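Local atomic coordinates of Ice-binding protein (Leucosporidium, PDB entry 3UYU), a protein that binds to the surface of ice crystals and inhibits their growth, conferring freeze tolerance on an Arctic yeast. Residues 8-13 and 80-85; 193-198 and 205-210. The protein carries 2 engineered substitutions. All blocks are in the same frame, centred on the assembly; numbering follows the deposited sequence.

Interaction 1: 8-13 and 80-85; sequences LGVASN and LAAAVA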
ATOM      1  N   LEU A   8      -5.355  -7.537  -1.547  1.00 10.03           N
ATOM      2  CA  LEU A   8      -5.609  -6.786  -0.283  1.00  9.16           C
ATOM      3  C   LEU A   8      -4.518  -5.784   0.104  1.00  9.94           C
ATOM      4  O   LEU A   8      -4.759  -4.950   0.979  1.00 11.15           O
ATOM      5  CB  LEU A   8      -5.828  -7.763   0.899  1.00  9.52           C
ATOM      6  CG  LEU A   8      -6.907  -8.796   0.642  1.00  9.92           C
ATOM      7  CD1 LEU A   8      -6.858  -9.750   1.906  1.00 14.10           C
ATOM      8  CD2 LEU A   8      -8.280  -8.150   0.520  1.00 12.66           C
ATOM      9  N   GLY A   9      -3.299  -5.876  -0.494  1.00 10.72           N
ATOM     10  CA  GLY A   9      -2.288  -4.931  -0.075  1.00  9.64           C
ATOM     11  C   GLY A   9      -1.953  -5.074   1.389  1.00 10.89           C
ATOM     12  O   GLY A   9      -1.904  -6.238   1.970  1.00 11.33           O
ATOM     13  N   VAL A  10      -1.832  -3.943   2.062  1.00 10.40           N
ATOM     14  CA  VAL A  10      -1.416  -3.927   3.401  1.00 10.06           C
ATOM     15  C   VAL A  10      -2.554  -4.493   4.287  1.00 10.74           C
ATOM     16  O   VAL A  10      -2.299  -4.856   5.432  1.00 11.05           O
ATOM     17  CB  VAL A  10      -1.065  -2.441   3.832  1.00 12.47           C
ATOM     18  CG1 VAL A  10      -0.681  -2.352   5.307  1.00 13.94           C
ATOM     19  CG2 VAL A  10       0.185  -1.992   3.013  1.00 13.86           C
ATOM     20  N   ALA A  11      -3.782  -4.546   3.759  1.00 11.47           N
ATOM     21  CA  ALA A  11      -4.870  -5.027   4.565  1.00 10.97           C
ATOM     22  C   ALA A  11      -4.743  -6.537   4.834  1.00 12.50           C
ATOM     23  O   ALA A  11      -5.409  -7.042   5.749  1.00 12.59           O
ATOM     24  CB  ALA A  11      -6.212  -4.700   3.928  1.00  9.76           C
ATOM     25  N   SER A  12      -3.891  -7.237   4.116  1.00 12.36           N
ATOM     26  CA  SER A  12      -3.635  -8.646   4.460  1.00 11.98           C
ATOM     27  C   SER A  12      -2.800  -8.757   5.737  1.00 13.47           C
ATOM     28  O   SER A  12      -2.558  -9.895   6.173  1.00 14.14           O
ATOM     29  CB  SER A  12      -2.971  -9.417   3.288  1.00 14.09           C
ATOM     30  OG  SER A  12      -1.677  -9.014   3.152  1.00 14.57           O
ATOM     31  N   ASN A  13      -2.417  -7.645   6.371  1.00 11.07           N
ATOM     32  CA  ASN A  13      -1.678  -7.733   7.632  1.00 10.71           C
ATOM     33  C   ASN A  13      -2.596  -7.587   8.825  1.00  9.83           C
ATOM     34  O   ASN A  13      -2.104  -7.415   9.972  1.00 11.43           O
ATOM     35  CB  ASN A  13      -0.606  -6.617   7.705  1.00 12.10           C
ATOM     36  CG  ASN A  13       0.404  -6.700   6.531  1.00 17.93           C
ATOM     37  OD1 ASN A  13       0.447  -7.697   5.750  1.00 20.86           O
ATOM     38  ND2 ASN A  13       1.199  -5.654   6.377  1.00 15.72           N
ATOM     39  N   LEU A  80      -1.583   2.580   8.874  1.00 10.13           N
ATOM     40  CA  LEU A  80      -3.027   2.435   8.844  1.00 10.17           C
ATOM     41  C   LEU A  80      -3.733   3.067   7.652  1.00 11.81           C
ATOM     42  O   LEU A  80      -4.718   2.523   7.080  1.00 12.01           O
ATOM     43  CB  LEU A  80      -3.652   2.986  10.160  1.00 11.97           C
ATOM     44  CG  LEU A  80      -3.502   2.085  11.411  1.00 11.69           C
ATOM     45  CD1 LEU A  80      -3.830   2.959  12.604  1.00 11.02           C
ATOM     46  CD2 LEU A  80      -4.461   0.873  11.299  1.00 12.96           C
ATOM     47  N   ALA A  81      -3.284   4.274   7.271  1.00 11.30           N
ATOM     48  CA  ALA A  81      -3.851   4.883   6.086  1.00 10.16           C
ATOM     49  C   ALA A  81      -3.714   4.033   4.849  1.00  8.85           C
ATOM     50  O   ALA A  81      -4.685   3.939   4.063  1.00 10.34           O
ATOM     51  CB  ALA A  81      -3.218   6.319   5.873  1.00 11.68           C
ATOM     52  N   ALA A  82      -2.555   3.388   4.722  1.00 11.19           N
ATOM     53  CA  ALA A  82      -2.322   2.519   3.584  1.00  9.95           C
ATOM     54  C   ALA A  82      -3.198   1.265   3.706  1.00  9.90           C
ATOM     55  O   ALA A  82      -3.799   0.829   2.728  1.00 10.09           O
ATOM     56  CB  ALA A  82      -0.866   2.127   3.486  1.00 10.37           C
ATOM     57  N   ALA A  83      -3.301   0.710   4.919  1.00  9.88           N
ATOM     58  CA  ALA A  83      -4.171  -0.495   5.089  1.00  9.85           C
ATOM     59  C   ALA A  83      -5.632  -0.220   4.742  1.00 10.45           C
ATOM     60  O   ALA A  83      -6.257  -0.980   3.975  1.00  9.49           O
ATOM     61  CB  ALA A  83      -4.074  -0.990   6.558  1.00  9.45           C
ATOM     62  N   VAL A  84      -6.166   0.930   5.216  1.00 10.05           N
ATOM     63  CA  VAL A  84      -7.580   1.292   4.935  1.00 11.12           C
ATOM     64  C   VAL A  84      -7.756   1.636   3.425  1.00 10.58           C
ATOM     65  O   VAL A  84      -8.682   1.152   2.776  1.00 12.18           O
ATOM     66  CB  VAL A  84      -7.958   2.493   5.826  1.00 12.54           C
ATOM     67  CG1 VAL A  84      -9.248   3.180   5.364  1.00 14.64           C
ATOM     68  CG2 VAL A  84      -8.120   1.979   7.243  1.00 13.57           C
ATOM     69  N   ALA A  85      -6.789   2.387   2.837  1.00 11.52           N
ATOM     70  CA  ALA A  85      -6.928   2.688   1.388  1.00 11.10           C
ATOM     71  C   ALA A  85      -6.917   1.412   0.564  1.00 10.63           C
ATOM     72  O   ALA A  85      -7.678   1.251  -0.345  1.00 11.48           O
ATOM     73  CB  ALA A  85      -5.798   3.595   0.907  1.00 11.38           C
TER
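Val10 and Ala11, on the short 3-10 turn that precedes the first strand of the beta-helix, pack against Ala82 and Ala83 of the long helix 76-96 that runs alongside the solenoid. No hydrogen bond crosses, and the side chains that meet are apolar. The isopropyl group of Val10 does most of the touching from the turn. With CG1 anti to the backbone N (chi1 177°), its two methyls fork over neighbouring alanines: CG1 lies 3.9 Å from Ala83 CB, while CG2 comes within 4.3 Å of Ala82 CB. Even the branch carbon is close, Val10 CB standing 3.9 Å from Ala83 CA, an approach that the short side chains of Ala82 and Ala83 permit. Ala11 CB meets the helix backbone instead, 3.7 Å from Ala83 O. The CA atoms of Ala11 and Ala83 are 4.6 Å apart, and small residues at both positions suit so near an approach. The turn is held by its own bonds, Ala11 N to Leu8 O and Asn13 N to Val10 O, and Gly9 enters it with a positive phi (62°), readily adopted by a residue without a side chain. Ala11 also touches Ala87 of helix 76-96, and Val10 packs on Ala82 of the second subunit. Ala83 rests on Leu17 of strand 16-18, and the turn borders strand 202-209, so turn and helix lie side by side against the beta-helix.

Interaction 2: 193-198 and 205-210; sequences RFVTLQ and GRVLSQ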
ATOM      1  N   ARG A 193     -20.551  -1.440   5.492  1.00 15.87           N
ATOM      2  CA  ARG A 193     -21.148  -0.873   6.713  1.00 15.52           C
ATOM      3  C   ARG A 193     -20.837  -1.805   7.863  1.00 15.82           C
ATOM      4  O   ARG A 193     -19.745  -2.367   7.930  1.00 15.09           O
ATOM      5  CB  ARG A 193     -22.652  -0.650   6.513  1.00 15.98           C
ATOM      6  CG  ARG A 193     -22.950   0.356   5.323  1.00 16.58           C
ATOM      7  CD  ARG A 193     -24.426   0.520   5.144  1.00 25.80           C
ATOM      8  NE  ARG A 193     -24.756   1.936   5.004  1.00 37.68           N
ATOM      9  CZ  ARG A 193     -25.987   2.432   5.190  1.00 42.32           C
ATOM     10  NH1 ARG A 193     -26.999   1.609   5.495  1.00 44.48           N
ATOM     11  NH2 ARG A 193     -26.216   3.745   5.056  1.00 44.52           N
ATOM     12  N   PHE A 194     -21.799  -2.012   8.758  1.00 14.34           N
ATOM     13  CA  PHE A 194     -21.513  -2.570  10.064  1.00 15.74           C
ATOM     14  C   PHE A 194     -21.282  -4.084   9.939  1.00 15.09           C
ATOM     15  O   PHE A 194     -21.900  -4.709   9.093  1.00 16.22           O
ATOM     16  CB  PHE A 194     -22.754  -2.355  10.943  1.00 17.78           C
ATOM     17  CG  PHE A 194     -22.445  -2.037  12.367  1.00 19.89           C
ATOM     18  CD1 PHE A 194     -22.013  -3.047  13.253  1.00 22.84           C
ATOM     19  CD2 PHE A 194     -22.585  -0.743  12.853  1.00 23.66           C
ATOM     20  CE1 PHE A 194     -21.739  -2.790  14.571  1.00 23.77           C
ATOM     21  CE2 PHE A 194     -22.321  -0.468  14.198  1.00 26.43           C
ATOM     22  CZ  PHE A 194     -21.894  -1.505  15.061  1.00 26.53           C
ATOM     23  N   VAL A 195     -20.368  -4.635  10.744  1.00 14.39           N
ATOM     24  CA  VAL A 195     -20.242  -6.126  10.904  1.00 14.04           C
ATOM     25  C   VAL A 195     -20.364  -6.458  12.371  1.00 13.24           C
ATOM     26  O   VAL A 195     -19.641  -5.891  13.220  1.00 12.73           O
ATOM     27  CB  VAL A 195     -18.858  -6.621  10.412  1.00 13.44           C
ATOM     28  CG1 VAL A 195     -18.742  -8.180  10.556  1.00 13.11           C
ATOM     29  CG2 VAL A 195     -18.631  -6.257   8.954  1.00 15.09           C
ATOM     30  N   THR A 196     -21.264  -7.419  12.685  1.00 13.58           N
ATOM     31  CA  THR A 196     -21.398  -7.940  14.056  1.00 13.62           C
ATOM     32  C   THR A 196     -21.134  -9.428  14.048  1.00 11.46           C
ATOM     33  O   THR A 196     -21.796 -10.127  13.274  1.00 13.29           O
ATOM     34  CB  THR A 196     -22.842  -7.753  14.527  1.00 13.94           C
ATOM     35  OG1 THR A 196     -23.138  -6.341  14.466  1.00 17.05           O
ATOM     36  CG2 THR A 196     -23.039  -8.223  15.998  1.00 14.89           C
ATOM     37  N   LEU A 197     -20.204  -9.839  14.891  1.00 12.21           N
ATOM     38  CA  LEU A 197     -19.980 -11.265  15.080  1.00 12.38           C
ATOM     39  C   LEU A 197     -20.671 -11.587  16.404  1.00 10.47           C
ATOM     40  O   LEU A 197     -20.160 -11.201  17.454  1.00 11.80           O
ATOM     41  CB  LEU A 197     -18.492 -11.665  15.098  1.00 13.12           C
ATOM     42  CG  LEU A 197     -17.687 -11.437  13.787  1.00 16.38           C
ATOM     43  CD1 LEU A 197     -16.407 -12.307  13.963  1.00 17.34           C
ATOM     44  CD2 LEU A 197     -18.326 -11.500  12.437  1.00 19.17           C
ATOM     45  N   GLN A 198     -21.824 -12.233  16.315  1.00 14.37           N
ATOM     46  CA  GLN A 198     -22.622 -12.471  17.530  1.00 14.61           C
ATOM     47  C   GLN A 198     -22.007 -13.549  18.439  1.00 14.21           C
ATOM     48  O   GLN A 198     -21.153 -14.357  18.055  1.00 15.38           O
ATOM     49  CB  GLN A 198     -24.111 -12.735  17.208  1.00 12.75           C
ATOM     50  CG  GLN A 198     -24.859 -11.552  16.428  1.00 16.68           C
ATOM     51  CD  GLN A 198     -26.323 -11.798  16.141  1.00 19.35           C
ATOM     52  OE1 GLN A 198     -26.749 -12.898  15.828  1.00 22.13           O
ATOM     53  NE2 GLN A 198     -27.112 -10.746  16.203  1.00 20.33           N
ATOM     54  N   GLY A 205     -10.271 -16.100   8.478  1.00  8.89           N
ATOM     55  CA  GLY A 205     -10.313 -15.062   7.375  1.00  8.99           C
ATOM     56  C   GLY A 205      -9.922 -13.728   7.984  1.00  9.38           C
ATOM     57  O   GLY A 205      -9.043 -13.643   8.851  1.00  9.49           O
ATOM     58  N   ARG A 206     -10.565 -12.652   7.471  1.00 10.38           N
ATOM     59  CA  ARG A 206     -10.398 -11.313   7.967  1.00  9.18           C
ATOM     60  C   ARG A 206     -11.710 -10.533   7.832  1.00  8.43           C
ATOM     61  O   ARG A 206     -12.564 -10.882   7.014  1.00  8.83           O
ATOM     62  CB  ARG A 206      -9.393 -10.548   7.079  1.00 11.93           C
ATOM     63  CG  ARG A 206      -8.137 -11.221   6.837  1.00 16.83           C
ATOM     64  CD  ARG A 206      -7.539 -10.280   5.699  1.00 15.41           C
ATOM     65  NE  ARG A 206      -6.558 -11.142   5.199  1.00 16.37           N
ATOM     66  CZ  ARG A 206      -5.454 -11.411   5.859  1.00 15.14           C
ATOM     67  NH1 ARG A 206      -5.196 -10.829   7.064  1.00 13.75           N
ATOM     68  NH2 ARG A 206      -4.574 -12.254   5.365  1.00 22.76           N
ATOM     69  N   VAL A 207     -11.815  -9.462   8.638  1.00  8.58           N
ATOM     70  CA  VAL A 207     -12.960  -8.560   8.633  1.00 10.16           C
ATOM     71  C   VAL A 207     -12.484  -7.128   8.312  1.00  9.70           C
ATOM     72  O   VAL A 207     -11.722  -6.567   9.065  1.00 11.13           O
ATOM     73  CB  VAL A 207     -13.725  -8.588   9.967  1.00 10.61           C
ATOM     74  CG1 VAL A 207     -14.953  -7.678   9.918  1.00 13.53           C
ATOM     75  CG2 VAL A 207     -14.168 -10.054  10.277  1.00 12.73           C
ATOM     76  N   LEU A 208     -12.960  -6.621   7.186  1.00 11.79           N
ATOM     77  CA  LEU A 208     -12.500  -5.294   6.686  1.00 11.94           C
ATOM     78  C   LEU A 208     -13.752  -4.468   6.545  1.00 11.52           C
ATOM     79  O   LEU A 208     -14.496  -4.698   5.633  1.00 13.89           O
ATOM     80  CB  LEU A 208     -11.752  -5.465   5.368  1.00 12.48           C
ATOM     81  CG  LEU A 208     -10.542  -6.487   5.397  1.00 11.40           C
ATOM     82  CD1 LEU A 208      -9.879  -6.589   4.048  1.00 11.84           C
ATOM     83  CD2 LEU A 208      -9.443  -6.009   6.332  1.00 11.03           C
ATOM     84  N   SER A 209     -13.973  -3.490   7.444  1.00  9.83           N
ATOM     85  CA  SER A 209     -15.229  -2.734   7.360  1.00 11.80           C
ATOM     86  C   SER A 209     -14.998  -1.244   7.165  1.00 11.74           C
ATOM     87  O   SER A 209     -14.131  -0.686   7.858  1.00 12.47           O
ATOM     88  CB  SER A 209     -15.985  -2.898   8.694  1.00 12.29           C
ATOM     89  OG  SER A 209     -17.067  -1.942   8.741  1.00 13.84           O
ATOM     90  N   GLN A 210     -15.809  -0.615   6.308  1.00 12.47           N
ATOM     91  CA  GLN A 210     -15.780   0.888   6.161  1.00 14.70           C
ATOM     92  C   GLN A 210     -16.491   1.676   7.248  1.00 14.69           C
ATOM     93  O   GLN A 210     -16.447   2.946   7.281  1.00 14.71           O
ATOM     94  CB  GLN A 210     -16.319   1.270   4.812  1.00 13.85           C
ATOM     95  CG  GLN A 210     -15.315   0.786   3.745  1.00 14.92           C
ATOM     96  CD  GLN A 210     -15.629   1.162   2.299  1.00 19.51           C
ATOM     97  OE1 GLN A 210     -16.219   2.216   2.011  1.00 19.24           O
ATOM     98  NE2 GLN A 210     -15.229   0.290   1.382  1.00 22.02           N
TER
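Segments 193-198 and 205-210 each carry a strand, but the two do not pair: no backbone hydrogen bond joins them, and their closest CA atoms, those of Arg193 and Gln210, are 5.7 Å apart. They lie on different faces of the solenoid, and their side chains meet in its interior. Val195 and Val207 both point inward and touch tip to tip, Val195 CG1 lying 3.9 Å from Val207 CG1. In each valine CG1 is anti to the backbone N, which carries that methyl into the core; Val207 CG1 also comes within 4.1 Å of Val195 CG2. Valine suits both places, because its compact, branched side chain brings methyls from the two strands into contact in the buried core. Ser209 CB lies 4.3 Å from Val195 CG2, next to the valine pair. Nearer the corner where the faces converge, the contact turns polar. Ser209 OG donates a hydrogen bond of 2.8 Å to Arg193 O, approaching from above the carbonyl plane, 38° out of it, with a C=O...OG angle of 142°. The same hydroxyl oxygen is bonded to the backbone N of Thr211, so one small side chain ties together two backbone groups at the turn. With an alanine here the hydroxyl is gone, and Arg193 O and Thr211 N would probably lose the group they share, giving the corner more freedom to move. Farther out, the exposed side chain of Arg193 makes a long, weak ion pair with Asp175. Aliphatic side chains that meet from two different faces of one coil, inside a stack of parallel strands, fit the right-handed beta-helix of this ice-binding protein; strand 195-197 lies beside strand 212-216, which contains the inferred ice-binding site Ala214.

In the fold
Interaction 1 closes before interaction 2 opens along the chain, and their centres lie about 15 Å apart. Strand 202-209 connects them: the inward side chains of Val207 and Ser209 belong to interaction 2, whereas Arg206 and Leu208, alternating with them, face the turn of interaction 1. There Leu208 CD1 is 4.1 Å from Ala11 CB, and Arg206 NH1 lies 2.9 Å from Ser12 O. One strand thus has the solenoid core on one side and the N-terminal turn with helix 76-96 on the other. The centre of interaction 2, which joins two faces of the beta-helix, is about 6 Å from the centre of the chain; that of interaction 1, which joins turn and helix at the subunit boundary, is about 13 Å from it.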